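Side-chain contacts in 5' nucleotidase family protein (Staphylococcus aureus subsp. aureus, PDB 4Q7F), which belongs to the 5'-nucleotidase family, joining a calcineurin-like phosphoesterase domain, with manganese and magnesium bound, to a 5'-nucleotidase C-terminal domain: residues D318-I321 with T322-P325; M347-A350 with L351-S355; D435-G439 with V440-I444. All coordinates share one frame; numbering follows the deposited sequence.

Interaction 1. Residues D318-I321 with T322-P325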
ATOM      1  N   ASP A 318     -23.891   0.624  -0.771  1.00 25.46           N
ATOM      2  CA  ASP A 318     -25.002  -0.312  -0.626  1.00 26.73           C
ATOM      3  C   ASP A 318     -25.670  -0.694  -1.934  1.00 29.00           C
ATOM      4  O   ASP A 318     -26.545  -1.564  -1.943  1.00 28.59           O
ATOM      5  CB  ASP A 318     -26.061   0.265   0.338  1.00 27.93           C
ATOM      6  CG  ASP A 318     -25.592   0.269   1.783  1.00 26.51           C
ATOM      7  OD1 ASP A 318     -24.663  -0.513   2.116  1.00 24.92           O
ATOM      8  OD2 ASP A 318     -26.155   1.048   2.588  1.00 27.33           O
ATOM      9  N   TYR A 319     -25.267  -0.054  -3.039  1.00 29.74           N
ATOM     10  CA  TYR A 319     -25.873  -0.318  -4.334  1.00 32.88           C
ATOM     11  C   TYR A 319     -25.746  -1.797  -4.649  1.00 32.91           C
ATOM     12  O   TYR A 319     -24.655  -2.352  -4.590  1.00 29.75           O
ATOM     13  CB  TYR A 319     -25.225   0.521  -5.444  1.00 34.73           C
ATOM     14  CG  TYR A 319     -25.799   0.208  -6.805  1.00 38.40           C
ATOM     15  CD1 TYR A 319     -26.980   0.802  -7.236  1.00 41.43           C
ATOM     16  CD2 TYR A 319     -25.178  -0.709  -7.649  1.00 40.02           C
ATOM     17  CE1 TYR A 319     -27.525   0.499  -8.481  1.00 44.23           C
ATOM     18  CE2 TYR A 319     -25.707  -1.013  -8.895  1.00 43.56           C
ATOM     19  CZ  TYR A 319     -26.878  -0.404  -9.305  1.00 45.09           C
ATOM     20  OH  TYR A 319     -27.401  -0.709 -10.538  1.00 50.63           O
ATOM     21  N   GLU A 320     -26.872  -2.423  -4.966  1.00 34.09           N
ATOM     22  CA  GLU A 320     -26.892  -3.848  -5.259  1.00 36.35           C
ATOM     23  C   GLU A 320     -26.433  -4.165  -6.684  1.00 35.67           C
ATOM     24  O   GLU A 320     -27.000  -3.669  -7.658  1.00 36.18           O
ATOM     25  CB  GLU A 320     -28.294  -4.412  -4.996  1.00 39.29           C
ATOM     26  CG  GLU A 320     -28.414  -5.887  -5.327  1.00 41.86           C
ATOM     27  CD  GLU A 320     -29.725  -6.500  -4.878  1.00 45.39           C
ATOM     28  OE1 GLU A 320     -30.276  -6.083  -3.830  1.00 47.04           O
ATOM     29  OE2 GLU A 320     -30.180  -7.436  -5.568  1.00 51.00           O
ATOM     30  N   ILE A 321     -25.402  -4.999  -6.794  1.00 33.80           N
ATOM     31  CA  ILE A 321     -24.864  -5.401  -8.080  1.00 33.59           C
ATOM     32  C   ILE A 321     -25.722  -6.541  -8.643  1.00 35.28           C
ATOM     33  O   ILE A 321     -26.221  -6.456  -9.766  1.00 35.38           O
ATOM     34  CB  ILE A 321     -23.401  -5.886  -7.959  1.00 31.74           C
ATOM     35  CG1 ILE A 321     -22.525  -4.836  -7.239  1.00 30.63           C
ATOM     36  CG2 ILE A 321     -22.844  -6.219  -9.333  1.00 32.64           C
ATOM     37  CD1 ILE A 321     -22.341  -3.550  -8.014  1.00 30.44           C
ATOM     38  N   THR A 322     -25.881  -7.601  -7.851  1.00 34.79           N
ATOM     39  CA  THR A 322     -26.697  -8.742  -8.244  1.00 37.82           C
ATOM     40  C   THR A 322     -27.022  -9.579  -7.016  1.00 37.88           C
ATOM     41  O   THR A 322     -26.541  -9.292  -5.901  1.00 35.23           O
ATOM     42  CB  THR A 322     -25.982  -9.651  -9.292  1.00 38.28           C
ATOM     43  OG1 THR A 322     -26.908 -10.601  -9.828  1.00 40.59           O
ATOM     44  CG2 THR A 322     -24.807 -10.410  -8.679  1.00 37.42           C
ATOM     45  N   THR A 323     -27.864 -10.584  -7.234  1.00 39.90           N
ATOM     46  CA  THR A 323     -28.211 -11.571  -6.223  1.00 42.28           C
ATOM     47  C   THR A 323     -27.837 -12.923  -6.825  1.00 43.72           C
ATOM     48  O   THR A 323     -28.348 -13.291  -7.862  1.00 48.16           O
ATOM     49  CB  THR A 323     -29.703 -11.560  -5.883  1.00 44.93           C
ATOM     50  OG1 THR A 323     -30.063 -10.277  -5.361  1.00 46.40           O
ATOM     51  CG2 THR A 323     -30.019 -12.627  -4.836  1.00 45.91           C
ATOM     52  N   LEU A 324     -26.935 -13.642  -6.177  1.00 43.11           N
ATOM     53  CA  LEU A 324     -26.470 -14.936  -6.653  1.00 44.31           C
ATOM     54  C   LEU A 324     -27.353 -16.035  -6.083  1.00 46.71           C
ATOM     55  O   LEU A 324     -27.977 -15.843  -5.048  1.00 47.06           O
ATOM     56  CB  LEU A 324     -25.039 -15.165  -6.175  1.00 43.55           C
ATOM     57  CG  LEU A 324     -24.059 -14.018  -6.418  1.00 42.74           C
ATOM     58  CD1 LEU A 324     -22.724 -14.339  -5.778  1.00 42.50           C
ATOM     59  CD2 LEU A 324     -23.888 -13.737  -7.900  1.00 44.60           C
ATOM     60  N   PRO A 325     -27.399 -17.206  -6.743  1.00 51.03           N
ATOM     61  CA  PRO A 325     -28.230 -18.291  -6.208  1.00 52.52           C
ATOM     62  C   PRO A 325     -27.578 -19.082  -5.062  1.00 54.52           C
ATOM     63  O   PRO A 325     -28.205 -19.991  -4.525  1.00 57.54           O
ATOM     64  CB  PRO A 325     -28.467 -19.188  -7.424  1.00 53.39           C
ATOM     65  CG  PRO A 325     -27.323 -18.928  -8.339  1.00 53.25           C
ATOM     66  CD  PRO A 325     -26.745 -17.574  -8.011  1.00 50.62           C
TER

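Interaction 2. Residues M347-A350 with L351-S355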
HETATM    1  N   MSE A 347     -13.263 -16.039  -9.066  1.00 27.31           N
HETATM    2  CA  MSE A 347     -12.427 -14.937  -9.535  1.00 27.64           C
HETATM    3  C   MSE A 347     -11.586 -15.399 -10.687  1.00 26.44           C
HETATM    4  O   MSE A 347     -11.527 -14.732 -11.710  1.00 27.66           O
HETATM    5  CB  MSE A 347     -11.546 -14.352  -8.428  1.00 27.62           C
HETATM    6  CG  MSE A 347     -12.373 -13.521  -7.432  1.00 29.20           C
HETATM    7 SE   MSE A 347     -11.184 -12.396  -6.341  1.00 32.19          SE
HETATM    8  CE  MSE A 347     -10.322 -13.830  -5.296  1.00 30.48           C
ATOM      9  N   ASN A 348     -10.911 -16.531 -10.530  1.00 25.29           N
ATOM     10  CA  ASN A 348     -10.100 -17.075 -11.619  1.00 25.01           C
ATOM     11  C   ASN A 348     -10.918 -17.382 -12.888  1.00 25.71           C
ATOM     12  O   ASN A 348     -10.465 -17.109 -13.992  1.00 23.86           O
ATOM     13  CB  ASN A 348      -9.303 -18.285 -11.148  1.00 24.94           C
ATOM     14  CG  ASN A 348      -8.012 -17.885 -10.457  1.00 24.78           C
ATOM     15  OD1 ASN A 348      -7.118 -17.292 -11.083  1.00 25.61           O
ATOM     16  ND2 ASN A 348      -7.883 -18.230  -9.187  1.00 24.06           N
ATOM     17  N   TYR A 349     -12.131 -17.901 -12.719  1.00 26.36           N
ATOM     18  CA  TYR A 349     -12.981 -18.169 -13.846  1.00 27.62           C
ATOM     19  C   TYR A 349     -13.311 -16.869 -14.580  1.00 27.36           C
ATOM     20  O   TYR A 349     -13.245 -16.825 -15.809  1.00 27.46           O
ATOM     21  CB  TYR A 349     -14.254 -18.908 -13.453  1.00 29.98           C
ATOM     22  CG  TYR A 349     -15.105 -19.210 -14.673  1.00 33.41           C
ATOM     23  CD1 TYR A 349     -14.722 -20.189 -15.582  1.00 34.83           C
ATOM     24  CD2 TYR A 349     -16.269 -18.495 -14.935  1.00 35.05           C
ATOM     25  CE1 TYR A 349     -15.477 -20.454 -16.708  1.00 37.87           C
ATOM     26  CE2 TYR A 349     -17.032 -18.756 -16.060  1.00 37.15           C
ATOM     27  CZ  TYR A 349     -16.634 -19.741 -16.935  1.00 39.48           C
ATOM     28  OH  TYR A 349     -17.385 -20.003 -18.053  1.00 43.06           O
ATOM     29  N   ALA A 350     -13.628 -15.798 -13.842  1.00 27.26           N
ATOM     30  CA  ALA A 350     -13.943 -14.527 -14.493  1.00 26.60           C
ATOM     31  C   ALA A 350     -12.762 -14.036 -15.332  1.00 26.23           C
ATOM     32  O   ALA A 350     -12.939 -13.524 -16.434  1.00 25.37           O
ATOM     33  CB  ALA A 350     -14.357 -13.474 -13.471  1.00 26.28           C
ATOM     34  N   LEU A 351     -11.556 -14.205 -14.804  1.00 25.72           N
ATOM     35  CA  LEU A 351     -10.351 -13.791 -15.506  1.00 26.25           C
ATOM     36  C   LEU A 351     -10.081 -14.680 -16.736  1.00 26.57           C
ATOM     37  O   LEU A 351      -9.693 -14.191 -17.807  1.00 26.06           O
ATOM     38  CB  LEU A 351      -9.152 -13.799 -14.552  1.00 25.34           C
ATOM     39  CG  LEU A 351      -9.141 -12.769 -13.430  1.00 25.65           C
ATOM     40  CD1 LEU A 351      -7.976 -13.053 -12.482  1.00 25.67           C
ATOM     41  CD2 LEU A 351      -9.094 -11.333 -13.933  1.00 25.95           C
ATOM     42  N   LEU A 352     -10.278 -15.983 -16.595  1.00 27.06           N
ATOM     43  CA  LEU A 352     -10.103 -16.874 -17.737  1.00 28.07           C
ATOM     44  C   LEU A 352     -11.088 -16.528 -18.861  1.00 29.72           C
ATOM     45  O   LEU A 352     -10.706 -16.494 -20.018  1.00 30.06           O
ATOM     46  CB  LEU A 352     -10.237 -18.335 -17.336  1.00 28.53           C
ATOM     47  CG  LEU A 352      -9.055 -18.836 -16.504  1.00 27.75           C
ATOM     48  CD1 LEU A 352      -9.388 -20.163 -15.854  1.00 29.74           C
ATOM     49  CD2 LEU A 352      -7.785 -18.932 -17.332  1.00 27.23           C
ATOM     50  N   GLU A 353     -12.334 -16.239 -18.504  0.50 30.69           N
ATOM     51  CA  GLU A 353     -13.367 -15.913 -19.490  0.50 32.37           C
ATOM     52  C   GLU A 353     -13.153 -14.577 -20.182  0.50 31.92           C
ATOM     53  O   GLU A 353     -13.453 -14.431 -21.365  0.50 33.09           O
ATOM     54  CB  GLU A 353     -14.741 -15.933 -18.830  0.50 33.82           C
ATOM     55  CG  GLU A 353     -15.158 -17.326 -18.425  0.50 35.38           C
ATOM     56  CD  GLU A 353     -15.264 -18.251 -19.618  0.50 37.33           C
ATOM     57  OE1 GLU A 353     -15.996 -17.905 -20.568  0.50 38.97           O
ATOM     58  OE2 GLU A 353     -14.633 -19.330 -19.597  0.50 38.06           O
ATOM     59  N   LYS A 354     -12.644 -13.599 -19.442  1.00 30.88           N
ATOM     60  CA  LYS A 354     -12.390 -12.291 -19.995  1.00 29.38           C
ATOM     61  C   LYS A 354     -11.162 -12.298 -20.902  1.00 29.55           C
ATOM     62  O   LYS A 354     -11.166 -11.662 -21.951  1.00 28.42           O
ATOM     63  CB  LYS A 354     -12.142 -11.289 -18.868  1.00 28.55           C
ATOM     64  CG  LYS A 354     -11.902  -9.855 -19.305  1.00 27.80           C
ATOM     65  CD  LYS A 354     -13.126  -9.255 -19.988  1.00 28.57           C
ATOM     66  CE  LYS A 354     -12.897  -7.779 -20.254  1.00 28.33           C
ATOM     67  NZ  LYS A 354     -14.099  -7.111 -20.785  1.00 29.21           N
ATOM     68  N   SER A 355     -10.138 -13.048 -20.500  1.00 28.78           N
ATOM     69  CA  SER A 355      -8.836 -13.016 -21.178  1.00 29.00           C
ATOM     70  C   SER A 355      -8.528 -14.095 -22.204  1.00 30.07           C
ATOM     71  O   SER A 355      -7.658 -13.900 -23.077  1.00 29.61           O
ATOM     72  CB  SER A 355      -7.744 -13.098 -20.097  1.00 27.60           C
ATOM     73  OG  SER A 355      -7.661 -14.412 -19.562  1.00 27.18           O
TER

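Interaction 3. Residues D435-G439 with V440-I444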
ATOM      1  N   ASP A 435      -0.570 -16.154  -4.656  1.00 21.33           N
ATOM      2  CA  ASP A 435      -1.560 -16.251  -5.741  1.00 21.02           C
ATOM      3  C   ASP A 435      -2.141 -17.616  -5.822  1.00 21.34           C
ATOM      4  O   ASP A 435      -1.451 -18.637  -5.559  1.00 19.44           O
ATOM      5  CB  ASP A 435      -0.958 -15.880  -7.106  1.00 21.01           C
ATOM      6  CG  ASP A 435      -0.720 -14.387  -7.281  1.00 21.60           C
ATOM      7  OD1 ASP A 435      -1.421 -13.579  -6.647  1.00 22.20           O
ATOM      8  OD2 ASP A 435       0.143 -14.006  -8.119  1.00 21.52           O
ATOM      9  N   ILE A 436      -3.429 -17.623  -6.165  1.00 22.28           N
ATOM     10  CA  ILE A 436      -4.167 -18.841  -6.438  1.00 22.79           C
ATOM     11  C   ILE A 436      -4.355 -18.885  -7.953  1.00 22.92           C
ATOM     12  O   ILE A 436      -4.823 -17.920  -8.561  1.00 23.00           O
ATOM     13  CB  ILE A 436      -5.548 -18.890  -5.744  1.00 23.82           C
ATOM     14  CG1 ILE A 436      -5.416 -18.823  -4.217  1.00 24.11           C
ATOM     15  CG2 ILE A 436      -6.291 -20.148  -6.154  1.00 24.17           C
ATOM     16  CD1 ILE A 436      -5.345 -17.429  -3.633  1.00 25.00           C
ATOM     17  N   TYR A 437      -4.004 -20.015  -8.567  1.00 22.86           N
ATOM     18  CA  TYR A 437      -4.051 -20.144 -10.018  1.00 23.09           C
ATOM     19  C   TYR A 437      -5.220 -20.958 -10.535  1.00 23.62           C
ATOM     20  O   TYR A 437      -5.671 -21.906  -9.905  1.00 23.51           O
ATOM     21  CB  TYR A 437      -2.747 -20.796 -10.531  1.00 22.94           C
ATOM     22  CG  TYR A 437      -1.502 -20.015 -10.178  1.00 22.13           C
ATOM     23  CD1 TYR A 437      -0.954 -20.082  -8.903  1.00 21.23           C
ATOM     24  CD2 TYR A 437      -0.841 -19.247 -11.143  1.00 22.55           C
ATOM     25  CE1 TYR A 437       0.191 -19.370  -8.573  1.00 21.14           C
ATOM     26  CE2 TYR A 437       0.291 -18.520 -10.819  1.00 22.45           C
ATOM     27  CZ  TYR A 437       0.797 -18.587  -9.539  1.00 21.38           C
ATOM     28  OH  TYR A 437       1.917 -17.895  -9.248  1.00 21.82           O
ATOM     29  N   GLY A 438      -5.692 -20.572 -11.704  1.00 24.71           N
ATOM     30  CA  GLY A 438      -6.776 -21.275 -12.391  1.00 25.73           C
ATOM     31  C   GLY A 438      -6.345 -21.716 -13.780  1.00 26.77           C
ATOM     32  O   GLY A 438      -5.543 -21.040 -14.468  1.00 26.21           O
ATOM     33  N   GLY A 439      -6.873 -22.857 -14.215  1.00 27.09           N
ATOM     34  CA  GLY A 439      -6.546 -23.360 -15.519  1.00 28.08           C
ATOM     35  C   GLY A 439      -5.402 -24.333 -15.458  1.00 27.47           C
ATOM     36  O   GLY A 439      -5.157 -25.042 -16.424  1.00 27.77           O
ATOM     37  N   VAL A 440      -4.708 -24.362 -14.319  1.00 26.67           N
ATOM     38  CA  VAL A 440      -3.602 -25.267 -14.105  1.00 26.38           C
ATOM     39  C   VAL A 440      -3.802 -25.917 -12.746  1.00 25.61           C
ATOM     40  O   VAL A 440      -4.136 -25.234 -11.781  1.00 25.28           O
ATOM     41  CB  VAL A 440      -2.228 -24.545 -14.165  1.00 25.99           C
ATOM     42  CG1 VAL A 440      -2.122 -23.425 -13.153  1.00 25.45           C
ATOM     43  CG2 VAL A 440      -1.078 -25.508 -13.965  1.00 25.99           C
ATOM     44  N   SER A 441      -3.653 -27.241 -12.693  1.00 25.11           N
ATOM     45  CA  SER A 441      -3.752 -27.983 -11.458  1.00 24.85           C
ATOM     46  C   SER A 441      -2.327 -28.291 -11.013  1.00 23.87           C
ATOM     47  O   SER A 441      -1.431 -28.440 -11.848  1.00 25.78           O
ATOM     48  CB  SER A 441      -4.590 -29.264 -11.616  1.00 25.77           C
ATOM     49  OG  SER A 441      -3.963 -30.170 -12.473  1.00 26.76           O
ATOM     50  N   TYR A 442      -2.135 -28.397  -9.703  1.00 23.54           N
ATOM     51  CA  TYR A 442      -0.804 -28.585  -9.107  1.00 22.50           C
ATOM     52  C   TYR A 442      -0.866 -29.007  -7.649  1.00 22.14           C
ATOM     53  O   TYR A 442      -1.888 -28.889  -6.974  1.00 22.09           O
ATOM     54  CB  TYR A 442       0.012 -27.284  -9.226  1.00 21.93           C
ATOM     55  CG  TYR A 442      -0.702 -26.054  -8.683  1.00 21.71           C
ATOM     56  CD1 TYR A 442      -1.673 -25.398  -9.441  1.00 22.52           C
ATOM     57  CD2 TYR A 442      -0.389 -25.519  -7.426  1.00 21.04           C
ATOM     58  CE1 TYR A 442      -2.335 -24.269  -8.947  1.00 22.15           C
ATOM     59  CE2 TYR A 442      -1.046 -24.396  -6.938  1.00 21.17           C
ATOM     60  CZ  TYR A 442      -2.017 -23.771  -7.706  1.00 21.73           C
ATOM     61  OH  TYR A 442      -2.673 -22.641  -7.217  1.00 21.71           O
ATOM     62  N   THR A 443       0.268 -29.495  -7.176  1.00 22.09           N
ATOM     63  CA  THR A 443       0.435 -29.967  -5.843  1.00 22.41           C
ATOM     64  C   THR A 443       1.624 -29.221  -5.271  1.00 22.35           C
ATOM     65  O   THR A 443       2.687 -29.149  -5.908  1.00 22.55           O
ATOM     66  CB  THR A 443       0.789 -31.475  -5.820  1.00 23.57           C
ATOM     67  OG1 THR A 443      -0.272 -32.239  -6.406  1.00 23.92           O
ATOM     68  CG2 THR A 443       1.011 -31.941  -4.386  1.00 24.83           C
ATOM     69  N   ILE A 444       1.433 -28.614  -4.102  1.00 22.01           N
ATOM     70  CA  ILE A 444       2.512 -27.934  -3.405  1.00 20.98           C
ATOM     71  C   ILE A 444       2.930 -28.792  -2.219  1.00 21.51           C
ATOM     72  O   ILE A 444       2.091 -29.165  -1.414  1.00 22.01           O
ATOM     73  CB  ILE A 444       2.085 -26.536  -2.903  1.00 20.62           C
ATOM     74  CG1 ILE A 444       1.842 -25.582  -4.086  1.00 20.70           C
ATOM     75  CG2 ILE A 444       3.171 -25.977  -2.014  1.00 20.81           C
ATOM     76  CD1 ILE A 444       1.266 -24.208  -3.681  1.00 21.23           C
TER
HETATM   77  O   HOH W   1      -1.443 -21.285  -5.305  1.00 21.85           O
HETATM   78  O   HOH W   2      -5.659 -24.595  -9.622  1.00 23.78           O

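Interaction 1. Residues D318-I321 with T322-P325
Glu320 and Thr323 meet on one face of the short strand 320-323. The hydroxyl OG1 of Thr323 donates to carboxylate oxygen OE2 of Glu320 at 2.9 Å, in a weak hydrogen bond. Both residues are exposed, and solvent probably competes for these oxygens. Glu320 reaches its partner by lying along the chain: CG is anti to the backbone N (chi1 178°) and the rest of the side chain stays extended. Glu320 CG lies 3.9 Å from Thr322 O, in the peptide that leads into Thr323. Thr323 turns its hydroxyl to the side of its own backbone N (chi1 -61°), back along the chain toward the glutamate.

A classic beta bulge lies between these two residues. Ile321 and Thr322 together face the single residue Val375 of the antiparallel strand 374-376, and both make backbone hydrogen bonds with it. In a regular strand, residues three apart would lie on opposite faces. The extra residue lets Glu320 and Thr323 share one face.

The side chains of the bulge residues serve the inner side, where Ile321, Thr322 and the nearby Leu324 all touch Leu509 of helix 501-511, and Ile321 also touches Ile506. Salt bridges from Asp318 to Arg40 and Arg378 anchor the start of the segment, while backbone bonds from Tyr319 to Met377 and from Leu324 to Gln373 extend the pairing on either side of the bulge.

Interaction 2. Residues M347-A350 with L351-S355
Two side-chain torsions bring Tyr349 and Glu353 together, one helical turn apart. CG of Tyr349 stands anti to its backbone N (chi1 -178°). CG of Glu353 lies beside its own backbone N, and the chain then bends at chi2 (-61°). This sets Glu353 CG over one face of the Tyr349 ring. Glu353 has two conformers and the ring contact is described for one, so it is provisional. The CH-pi contact measures 3.5 Å from Glu353 CG to the ring centroid, with CG displaced toward the rim on the CZ side. The carboxylate follows the ring as a nearly parallel group, the two planes 20° apart. Its carbon, Glu353 CD, lies 3.2 Å from Tyr349 OH.

Beneath the side chains runs the regular ladder of backbone bonds. Leu351 N donates to Met347 O at 3.1 Å, Met347 being selenomethionine. Leu352 N donates to Asn348 O at 2.8 Å, and Glu353 N to Tyr349 O at 2.9 Å. Lys354 N reaches Ala350 O at 3.0 Å. Leu351 O is gripped twice, by the N and the OG of Ser355, which come from opposite faces of its carbonyl plane. Ser355 OG lies 2.7 Å from Leu351 O. The same hydroxyl also bonds Ala357 N, tying the last turn to the chain that follows.

The faces of the helix differ. Leu351 and Leu352 pack on Ala360 of strand 359-363, and Ala350 on Leu504 and Phe508 of helix 501-511. Tyr349 rests on Ile517 and Pro518. The arrangement is that of the last turns of an alpha helix, 342-355, laid against a sheet of the C-terminal domain.

Interaction 3. Residues D435-G439 with V440-I444
A turn with Gly438 and Gly439 at its corner carries the chain from edge strand 435-438 of one sheet into strand 441-445 of another, and Tyr437 and Tyr442 meet across it. With phi of Gly439 at 94°, a CB would collide with the carbonyl O of Gly438, a conformation suited to glycine.

The two tyrosines form an offset edge-to-face pair. The edge of Tyr437 is directed at the face of Tyr442, with centroids 5.9 Å apart and planes at 87°. Tyr442 has CG between its backbone N and carbonyl carbon (chi1 53°), and the ring extends across to the first strand. There Tyr442 OH accepts a nearly straight hydrogen bond from Tyr437 N at 3.2 Å, and it lies near the plane of the Tyr437 ring, 3.5 Å from CD1. A water bridges the same hydroxyl, at 2.6 Å, to Asp435 O. Tyr442 OH is thus linked to the first strand both directly and through water.

A second water spans the turn. It donates to Tyr437 O and to Val440 O, each at 2.7 Å, joining two carbonyl oxygens, both acceptors, through its two protons. Across the turn, Val440 CG1 lies 3.8 Å from Tyr437 CB.

Tyr437 OH hydrogen-bonds OG of Ser407, on helix 397-408, whose residue Ile404 touches both tyrosines. Tyr442 also meets Phe523 of strand 522-526 with nearly parallel rings. Val440 packs on Val359 of strand 359-363 and on Met457 and Ile459 of strand 454-459, so it bridges the two sheets.

The three contacts follow one another along the chain, in the order 1, 2, 3. Interaction 1 stands apart, on a small two-stranded sheet at the surface. Its centre is about 19 Å from that of interaction 2 and about 29 Å from that of interaction 3. Interactions 2 and 3 touch, with centres about 14 Å apart. Asn348 ND2 probably bonds Ile436 O, and Leu352 packs on the Gly438-Gly439 backbone. Strand 435-438 pairs with strand 359-363, and helix 342-355 packs on that strand. Interactions 2 and 3 thus form one connected region of the C-terminal domain, while interaction 1 is a surface feature joined to it through helix 501-511.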